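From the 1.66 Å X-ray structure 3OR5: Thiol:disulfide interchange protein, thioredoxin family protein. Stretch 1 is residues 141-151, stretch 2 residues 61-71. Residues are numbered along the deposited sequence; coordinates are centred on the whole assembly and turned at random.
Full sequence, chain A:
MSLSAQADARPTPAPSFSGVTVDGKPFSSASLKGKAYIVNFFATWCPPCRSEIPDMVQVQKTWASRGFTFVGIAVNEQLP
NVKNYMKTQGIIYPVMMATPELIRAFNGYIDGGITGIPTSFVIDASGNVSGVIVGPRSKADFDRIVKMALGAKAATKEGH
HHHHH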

# COMPACT_ATOMS: atom_id res chain seq x y z
N ASP A 141 2.51 14.33 -5.70
CA ASP A 141 1.12 14.02 -5.23
C ASP A 141 1.20 13.05 -4.04
O ASP A 141 0.55 13.29 -3.01
CB ASP A 141 0.24 13.29 -6.28
CG ASP A 141 -0.11 14.17 -7.48
OD1 ASP A 141 -0.20 15.43 -7.26
OD2 ASP A 141 -0.28 13.59 -8.61
N PHE A 142 2.05 12.03 -4.14
CA PHE A 142 2.12 11.11 -2.98
C PHE A 142 2.66 11.87 -1.78
O PHE A 142 2.27 11.64 -0.66
CB PHE A 142 3.06 9.92 -3.27
CG PHE A 142 2.43 8.82 -4.00
CD1 PHE A 142 1.36 8.07 -3.46
CD2 PHE A 142 2.92 8.48 -5.26
CE1 PHE A 142 0.81 6.98 -4.20
CE2 PHE A 142 2.36 7.40 -5.99
CZ PHE A 142 1.28 6.66 -5.46
N ASP A 143 3.67 12.70 -1.96
CA ASP A 143 4.15 13.45 -0.83
C ASP A 143 3.12 14.31 -0.08
O ASP A 143 3.02 14.34 1.13
CB ASP A 143 5.30 14.24 -1.41
CG ASP A 143 6.20 14.65 -0.40
OD1 ASP A 143 7.03 13.77 -0.02
OD2 ASP A 143 6.00 15.81 0.01
N ARG A 144 2.28 14.99 -0.84
CA ARG A 144 1.19 15.78 -0.29
C ARG A 144 0.11 14.90 0.36
O ARG A 144 -0.44 15.23 1.34
CB ARG A 144 0.54 16.64 -1.38
CG ARG A 144 1.37 17.74 -1.98
CD ARG A 144 0.51 18.80 -2.72
NE ARG A 144 -0.64 19.29 -1.95
CZ ARG A 144 -1.84 19.58 -2.47
NH1 ARG A 144 -2.07 19.47 -3.80
NH2 ARG A 144 -2.82 20.00 -1.67
N ILE A 145 -0.15 13.76 -0.25
CA ILE A 145 -1.13 12.81 0.34
C ILE A 145 -0.63 12.35 1.69
O ILE A 145 -1.35 12.31 2.68
CB ILE A 145 -1.41 11.62 -0.59
CG1 ILE A 145 -2.18 12.06 -1.85
CG2 ILE A 145 -2.17 10.44 0.13
CD1 ILE A 145 -2.00 11.08 -2.98
N VAL A 146 0.66 12.03 1.76
CA VAL A 146 1.20 11.58 3.06
C VAL A 146 1.07 12.70 4.10
O VAL A 146 0.66 12.40 5.21
CB VAL A 146 2.66 11.12 2.86
CG1 VAL A 146 3.34 10.98 4.28
CG2 VAL A 146 2.67 9.86 2.09
N LYS A 147 1.45 13.95 3.74
CA LYS A 147 1.34 15.10 4.65
C LYS A 147 -0.09 15.23 5.18
O LYS A 147 -0.30 15.38 6.38
CB LYS A 147 1.79 16.39 3.94
CG LYS A 147 2.17 17.52 4.83
CD LYS A 147 3.24 18.38 4.09
CE LYS A 147 3.65 19.56 4.95
NZ LYS A 147 3.71 19.09 6.39
N MSE A 148 -1.05 15.12 4.26
CA MSE A 148 -2.46 15.25 4.66
C MSE A 148 -2.93 14.10 5.52
O MSE A 148 -3.66 14.31 6.48
CB MSE A 148 -3.41 15.40 3.47
CG MSE A 148 -3.13 16.59 2.58
SE MSE A 148 -3.18 18.36 3.51
CE MSE A 148 -1.23 18.56 3.94
N ALA A 149 -2.55 12.88 5.14
CA ALA A 149 -2.92 11.73 5.92
C ALA A 149 -2.36 11.71 7.34
O ALA A 149 -2.97 11.19 8.26
CB ALA A 149 -2.53 10.40 5.23
N LEU A 150 -1.18 12.32 7.51
CA LEU A 150 -0.55 12.35 8.82
C LEU A 150 -1.27 13.36 9.74
O LEU A 150 -1.17 13.23 10.99
CB LEU A 150 0.91 12.80 8.66
CG LEU A 150 1.80 11.60 8.22
CD1 LEU A 150 3.20 12.10 7.73
CD2 LEU A 150 1.97 10.47 9.23
N GLY A 151 -1.99 14.32 9.17
CA GLY A 151 -2.82 15.28 9.94
C GLY A 151 -2.27 16.67 9.65
O GLY A 151 -2.83 17.69 10.12
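Stretch 2 (61-71) KTWASRGFTFV

Stretch 2 packs on the helix of stretch 1. It enters as the last part of a helix, reverses through a type I beta turn from Trp63 to Arg66, closed by Arg66 N to Trp63 O at 2.9 Å, passes Gly67 with a positive phi of 92°, and leaves as an extended strand, 68-71. The N-to-C directions of the strand and helix 141-150 make an angle of 122°, oblique and nearer antiparallel than parallel, with 10.1 Å between the axes at closest approach. The CA atoms pair Asp143 with Thr62 (8.5 Å), Val146 with Phe68 (7.2 Å) and Leu150 with Gly67 (7.3 Å).

One hydrogen bond crosses the interface directly: the indole of Trp63 donates from NE1 to Asp143 OD1 (2.9 Å, 157° at the hydrogen), the carboxylate oxygen lying near the ring plane, where the N-H points. A water donates to the same Asp143 OD1 (2.7 Å) and lies 2.7 Å from Thr62 OG1, bridging the two residues.

Val146, chi1 t, offers one methyl to each of two rings in CH-pi contacts. Its CG1 lies over the five-membered ring of Trp63, 3.6 Å from CD2, and its CG2 covers one face of Phe68, 3.6 Å from CE1; both methyls stand within 12° of the ring normals.

In an aromatic pair, Phe70 turns its edge to the face of Phe142, with centroids 5.6 Å apart, planes at 83° and Phe70 CZ 3.9 Å from Phe142 CD1. In the strand, the CA-to-CB bonds of Phe68 and Phe70 point toward the helix and that of Thr69 away, the alternation expected of extended backbone.

One turn beyond Val146, Leu150 packs against Trp63 and two backbone carbonyls, placing CD1 3.6 Å from Trp63 CE3 and also 3.6 Å from Arg66 O, while its CD2 comes within 3.2 Å of Gly67 O. The backbone angles of Gly67 by themselves call for glycine, since a CB would be jammed against Arg66 O; an ideal CB would also stand a tight 3.5 Å from Leu150 CD2.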

# COMPACT_ATOMS: atom_id res chain seq x y z
N LYS A 61 11.33 6.94 1.48
CA LYS A 61 12.61 7.40 2.11
C LYS A 61 12.41 8.73 2.83
O LYS A 61 12.95 8.89 3.94
CB LYS A 61 13.64 7.57 1.02
CG LYS A 61 14.10 6.19 0.42
CD LYS A 61 15.13 6.35 -0.68
CE LYS A 61 15.49 4.93 -1.00
NZ LYS A 61 16.30 4.83 -2.27
N THR A 62 11.61 9.62 2.28
CA THR A 62 11.32 10.90 2.93
C THR A 62 10.62 10.73 4.28
O THR A 62 10.90 11.48 5.24
CB THR A 62 10.50 11.77 2.00
OG1 THR A 62 11.24 12.00 0.79
CG2 THR A 62 10.09 13.11 2.69
N TRP A 63 9.68 9.78 4.37
CA TRP A 63 8.76 9.71 5.49
C TRP A 63 8.89 8.50 6.41
O TRP A 63 8.09 8.36 7.34
CB TRP A 63 7.28 9.82 4.96
CG TRP A 63 6.97 11.10 4.24
CD1 TRP A 63 6.97 11.31 2.90
CD2 TRP A 63 6.61 12.34 4.84
NE1 TRP A 63 6.59 12.64 2.59
CE2 TRP A 63 6.40 13.28 3.79
CE3 TRP A 63 6.41 12.75 6.18
CZ2 TRP A 63 6.02 14.61 4.02
CZ3 TRP A 63 5.99 14.10 6.42
CH2 TRP A 63 5.84 15.00 5.32
N ALA A 64 9.85 7.61 6.20
CA ALA A 64 9.90 6.33 6.90
C ALA A 64 9.95 6.45 8.44
O ALA A 64 9.48 5.56 9.11
CB ALA A 64 11.14 5.55 6.43
N SER A 65 10.60 7.53 8.88
CA SER A 65 10.72 7.74 10.33
C SER A 65 9.83 8.88 10.77
O SER A 65 10.04 9.48 11.87
CB SER A 65 12.19 8.02 10.74
OG SER A 65 12.97 6.90 10.33
N ARG A 66 8.79 9.21 9.99
CA ARG A 66 7.89 10.30 10.30
C ARG A 66 6.45 9.81 10.33
O ARG A 66 5.48 10.63 10.14
CB ARG A 66 8.08 11.43 9.26
CG ARG A 66 9.51 12.07 9.44
CD ARG A 66 9.75 13.16 8.44
NE ARG A 66 8.88 14.31 8.71
CZ ARG A 66 8.86 15.36 7.89
NH1 ARG A 66 9.72 15.46 6.86
NH2 ARG A 66 8.06 16.41 8.19
N GLY A 67 6.29 8.53 10.62
CA GLY A 67 4.96 8.04 10.95
C GLY A 67 4.16 7.50 9.78
O GLY A 67 2.92 7.46 9.86
N PHE A 68 4.89 7.17 8.73
CA PHE A 68 4.17 6.70 7.48
C PHE A 68 4.88 5.52 6.87
O PHE A 68 6.13 5.42 6.98
CB PHE A 68 4.15 7.84 6.42
CG PHE A 68 3.75 7.36 5.04
CD1 PHE A 68 2.40 7.17 4.72
CD2 PHE A 68 4.74 6.97 4.15
CE1 PHE A 68 2.07 6.55 3.48
CE2 PHE A 68 4.46 6.42 2.92
CZ PHE A 68 3.09 6.25 2.57
N THR A 69 4.11 4.60 6.25
CA THR A 69 4.78 3.57 5.38
C THR A 69 3.85 3.17 4.24
O THR A 69 2.62 3.21 4.38
CB THR A 69 5.13 2.32 6.15
OG1 THR A 69 5.97 1.45 5.34
CG2 THR A 69 3.88 1.48 6.70
N PHE A 70 4.45 2.82 3.10
CA PHE A 70 3.68 2.02 2.11
C PHE A 70 3.66 0.54 2.55
O PHE A 70 4.54 0.04 3.33
CB PHE A 70 4.35 2.12 0.74
CG PHE A 70 4.13 3.43 0.07
CD1 PHE A 70 2.94 3.67 -0.59
CD2 PHE A 70 5.12 4.42 0.06
CE1 PHE A 70 2.74 4.92 -1.19
CE2 PHE A 70 4.95 5.64 -0.59
CZ PHE A 70 3.74 5.90 -1.21
N VAL A 71 2.65 -0.19 2.07
CA VAL A 71 2.69 -1.63 2.18
C VAL A 71 2.26 -2.13 0.80
O VAL A 71 1.21 -1.66 0.26
CB VAL A 71 1.64 -2.09 3.18
CG1 VAL A 71 1.60 -3.61 3.24
CG2 VAL A 71 1.91 -1.52 4.58
O HOH W 1 9.25 12.56 -0.89